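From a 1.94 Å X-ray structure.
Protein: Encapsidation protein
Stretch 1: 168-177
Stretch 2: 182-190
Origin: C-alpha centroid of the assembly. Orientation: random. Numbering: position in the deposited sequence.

Stretch 1 (168-177) NLVPDVNKRF
Stretch 2 182-190: DALIEIPDS

Contact between residues 168-177 and 182-190 of one chain, burying 652 Å² summed over both sides. Its apolar centre is Ile185 (phi/psi -118/118), in the strand 183-186. With chi1 m and chi2 t, Ile185 brings its CD1 to 3.9 Å from Pro171 CG and 4.0 Å from Leu169 CB. Leu169 (-105/117; m, t) is buried and points toward the second stretch, its CD1 lying 4.2 Å from Ala183 CB; the small methyl of Ala183 meets the end of the leucine side chain while the chains are still well apart, Leu169 CA to Ala183 CA being 8.6 Å. Pro171 (-74/157, C-gamma endo) also points inward, whereas Val170 between them (-127/88) turns away, so the extended segment alternates.

A type I turn from Asp172 to Lys175 then redirects the chain, with Val173 at -69/-13 and Asn174 at -78/-7. It is closed by Lys175 N to Asp172 O at 3.1 Å and braced by Asn174 N to Asp172 OD1 at 2.8 Å, Asp172 chi1 being t. A weak salt bridge joins Lys175 NZ to Asp172 OD2 at 3.5 Å. Ile187 (-117/90; m, t) packs against the turn's backbone, its CD1 4.3 Å from Val173 CA and 4.0 Å from Lys175 O.

Beyond the turn the stretches run antiparallel. Phe177 (-120/118) and Glu186 (-108/133) form a non-hydrogen-bonded bridge pair, CA to CA 4.8 Å, with both side chains on the same face of the sheet. Ile187 N donates to Arg176 O at 2.8 Å and 163°. Two CA-H...O contacts support the pairing: Glu186 CA to Arg176 O at 3.2 Å and Phe177 CA to Ile185 O at 3.5 Å. Water 1 lies within hydrogen-bonding reach of Lys175 O (2.9 Å) and Ile185 O (2.8 Å), between the two backbones. The Phe177 ring (chi1 m, chi2 -78°) receives Leu184 (t, p) at its edge, Phe177 CD1 to Leu184 CD1 being 3.8 Å.

At the polar edge, Arg176 (-66/-41) extends with chi1 to chi3 all t, long enough to reach Glu186 (t, t, chi3 19°). Glu186 OE2 lies near the guanidinium plane and accepts from Arg176 NH2 at 2.7 Å and Arg176 NE at 2.9 Å, a salt bridge with both hydrogen bonds converging on one oxygen. Pro188 CA and Asp189 N cover one guanidinium face, Pro188 CA lying 4.0 Å from Arg176 NE. Outermost, water 2 accepts from Arg176 NH1 at 3.3 Å and donates to Asp189 OD2 at 2.8 Å, with Asp189 chi1 p.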

# COMPACT_ATOMS: atom_id res chain seq x y z
N ASN A 168 -7.88 14.18 -10.31
CA ASN A 168 -8.04 14.48 -11.73
C ASN A 168 -7.14 13.59 -12.58
O ASN A 168 -6.43 14.06 -13.47
CB ASN A 168 -7.74 15.96 -12.02
CG ASN A 168 -8.21 16.39 -13.39
OD1 ASN A 168 -8.89 15.65 -14.10
ND2 ASN A 168 -7.83 17.60 -13.79
N LEU A 169 -7.19 12.29 -12.29
CA LEU A 169 -6.44 11.29 -13.04
C LEU A 169 -7.37 10.52 -13.96
O LEU A 169 -8.31 9.86 -13.50
CB LEU A 169 -5.72 10.34 -12.08
CG LEU A 169 -4.94 11.03 -10.95
CD1 LEU A 169 -4.39 10.01 -9.97
CD2 LEU A 169 -3.82 11.88 -11.52
N VAL A 170 -7.14 10.62 -15.27
CA VAL A 170 -7.92 9.90 -16.26
C VAL A 170 -6.96 9.12 -17.15
O VAL A 170 -6.54 9.62 -18.20
CB VAL A 170 -8.80 10.86 -17.09
CG1 VAL A 170 -9.45 10.14 -18.29
CG2 VAL A 170 -9.85 11.49 -16.19
N PRO A 171 -6.62 7.88 -16.75
CA PRO A 171 -5.59 7.10 -17.44
C PRO A 171 -6.03 6.54 -18.78
O PRO A 171 -7.22 6.39 -19.04
CB PRO A 171 -5.31 5.96 -16.45
CG PRO A 171 -6.61 5.76 -15.76
CD PRO A 171 -7.17 7.15 -15.59
N ASP A 172 -5.04 6.26 -19.62
CA ASP A 172 -5.25 5.54 -20.87
C ASP A 172 -5.09 4.06 -20.58
O ASP A 172 -4.02 3.61 -20.19
CB ASP A 172 -4.24 6.01 -21.93
CG ASP A 172 -4.43 5.34 -23.27
OD1 ASP A 172 -5.13 4.30 -23.35
OD2 ASP A 172 -3.87 5.84 -24.26
N VAL A 173 -6.17 3.29 -20.77
CA VAL A 173 -6.15 1.86 -20.45
C VAL A 173 -5.24 1.05 -21.38
O VAL A 173 -4.93 -0.10 -21.08
CB VAL A 173 -7.57 1.25 -20.48
CG1 VAL A 173 -8.39 1.72 -19.29
CG2 VAL A 173 -8.28 1.56 -21.80
N ASN A 174 -4.82 1.65 -22.49
CA ASN A 174 -3.88 0.98 -23.40
C ASN A 174 -2.44 1.03 -22.90
O ASN A 174 -1.55 0.42 -23.49
CB ASN A 174 -3.95 1.61 -24.80
CG ASN A 174 -5.26 1.33 -25.50
OD1 ASN A 174 -6.08 0.54 -25.03
ND2 ASN A 174 -5.47 1.98 -26.65
N LYS A 175 -2.20 1.77 -21.81
CA LYS A 175 -0.84 1.95 -21.28
C LYS A 175 -0.64 1.21 -19.97
O LYS A 175 -1.51 1.25 -19.10
CB LYS A 175 -0.56 3.44 -21.06
CG LYS A 175 -0.55 4.30 -22.32
CD LYS A 175 -0.31 5.77 -21.96
CE LYS A 175 -0.11 6.63 -23.20
NZ LYS A 175 -1.11 7.73 -23.28
N ARG A 176 0.50 0.55 -19.81
CA ARG A 176 0.83 -0.03 -18.51
C ARG A 176 1.03 1.08 -17.50
O ARG A 176 0.59 0.97 -16.36
CB ARG A 176 2.07 -0.92 -18.56
CG ARG A 176 2.42 -1.47 -17.18
CD ARG A 176 3.52 -2.51 -17.17
NE ARG A 176 3.80 -2.96 -15.81
CZ ARG A 176 4.40 -4.11 -15.49
NH1 ARG A 176 4.79 -4.95 -16.44
NH2 ARG A 176 4.59 -4.42 -14.22
N PHE A 177 1.69 2.16 -17.91
CA PHE A 177 1.98 3.28 -17.03
C PHE A 177 1.36 4.59 -17.51
O PHE A 177 1.68 5.07 -18.60
CB PHE A 177 3.49 3.47 -16.87
CG PHE A 177 4.17 2.36 -16.12
CD1 PHE A 177 4.09 2.28 -14.74
CD2 PHE A 177 4.89 1.39 -16.80
CE1 PHE A 177 4.71 1.26 -14.05
CE2 PHE A 177 5.51 0.36 -16.11
CZ PHE A 177 5.42 0.30 -14.74
N ASP A 182 2.94 13.98 -9.58
CA ASP A 182 3.05 13.45 -8.22
C ASP A 182 2.36 12.10 -8.05
O ASP A 182 2.28 11.58 -6.94
CB ASP A 182 2.46 14.44 -7.21
CG ASP A 182 3.38 15.62 -6.96
OD1 ASP A 182 4.45 15.42 -6.35
OD2 ASP A 182 3.02 16.74 -7.37
N ALA A 183 1.87 11.53 -9.15
CA ALA A 183 1.16 10.27 -9.08
C ALA A 183 1.43 9.37 -10.28
O ALA A 183 1.90 9.82 -11.32
CB ALA A 183 -0.34 10.52 -8.94
N LEU A 184 1.13 8.09 -10.11
CA LEU A 184 1.40 7.07 -11.11
C LEU A 184 0.31 6.00 -11.06
O LEU A 184 -0.08 5.55 -9.99
CB LEU A 184 2.78 6.45 -10.88
CG LEU A 184 3.16 5.24 -11.72
CD1 LEU A 184 3.27 5.63 -13.18
CD2 LEU A 184 4.47 4.63 -11.23
N ILE A 185 -0.19 5.60 -12.23
CA ILE A 185 -1.14 4.50 -12.33
C ILE A 185 -0.53 3.38 -13.16
O ILE A 185 -0.21 3.58 -14.33
CB ILE A 185 -2.48 4.95 -12.96
CG1 ILE A 185 -3.16 6.00 -12.08
CG2 ILE A 185 -3.42 3.75 -13.16
CD1 ILE A 185 -4.37 6.67 -12.71
N GLU A 186 -0.36 2.22 -12.54
CA GLU A 186 0.16 1.05 -13.24
C GLU A 186 -0.94 0.01 -13.46
O GLU A 186 -1.70 -0.30 -12.54
CB GLU A 186 1.31 0.40 -12.46
CG GLU A 186 1.99 -0.73 -13.24
CD GLU A 186 3.07 -1.43 -12.45
OE1 GLU A 186 3.06 -1.31 -11.21
OE2 GLU A 186 3.92 -2.10 -13.07
N ILE A 187 -1.02 -0.50 -14.68
CA ILE A 187 -1.90 -1.62 -14.99
C ILE A 187 -1.02 -2.78 -15.44
O ILE A 187 -0.71 -2.92 -16.62
CB ILE A 187 -2.93 -1.27 -16.07
CG1 ILE A 187 -3.82 -0.12 -15.59
CG2 ILE A 187 -3.80 -2.47 -16.40
CD1 ILE A 187 -4.65 0.54 -16.67
N PRO A 188 -0.58 -3.62 -14.48
CA PRO A 188 0.37 -4.68 -14.84
C PRO A 188 -0.24 -5.73 -15.75
O PRO A 188 -1.39 -6.12 -15.57
CB PRO A 188 0.74 -5.30 -13.48
CG PRO A 188 0.27 -4.33 -12.45
CD PRO A 188 -0.90 -3.63 -13.04
N ASP A 189 0.54 -6.17 -16.73
CA ASP A 189 0.15 -7.26 -17.61
C ASP A 189 0.97 -8.50 -17.27
O ASP A 189 1.34 -9.28 -18.14
CB ASP A 189 0.35 -6.87 -19.08
CG ASP A 189 1.75 -6.35 -19.36
OD1 ASP A 189 2.70 -7.17 -19.39
OD2 ASP A 189 1.90 -5.13 -19.55
N SER A 190 1.23 -8.67 -15.97
CA SER A 190 2.20 -9.65 -15.50
C SER A 190 1.79 -11.10 -15.75
O SER A 190 2.64 -11.95 -16.02
CB SER A 190 2.46 -9.44 -14.00
OG SER A 190 1.25 -9.51 -13.25
O HOH W 1 -1.77 2.47 -16.43
O HOH W 2 4.64 -4.86 -19.73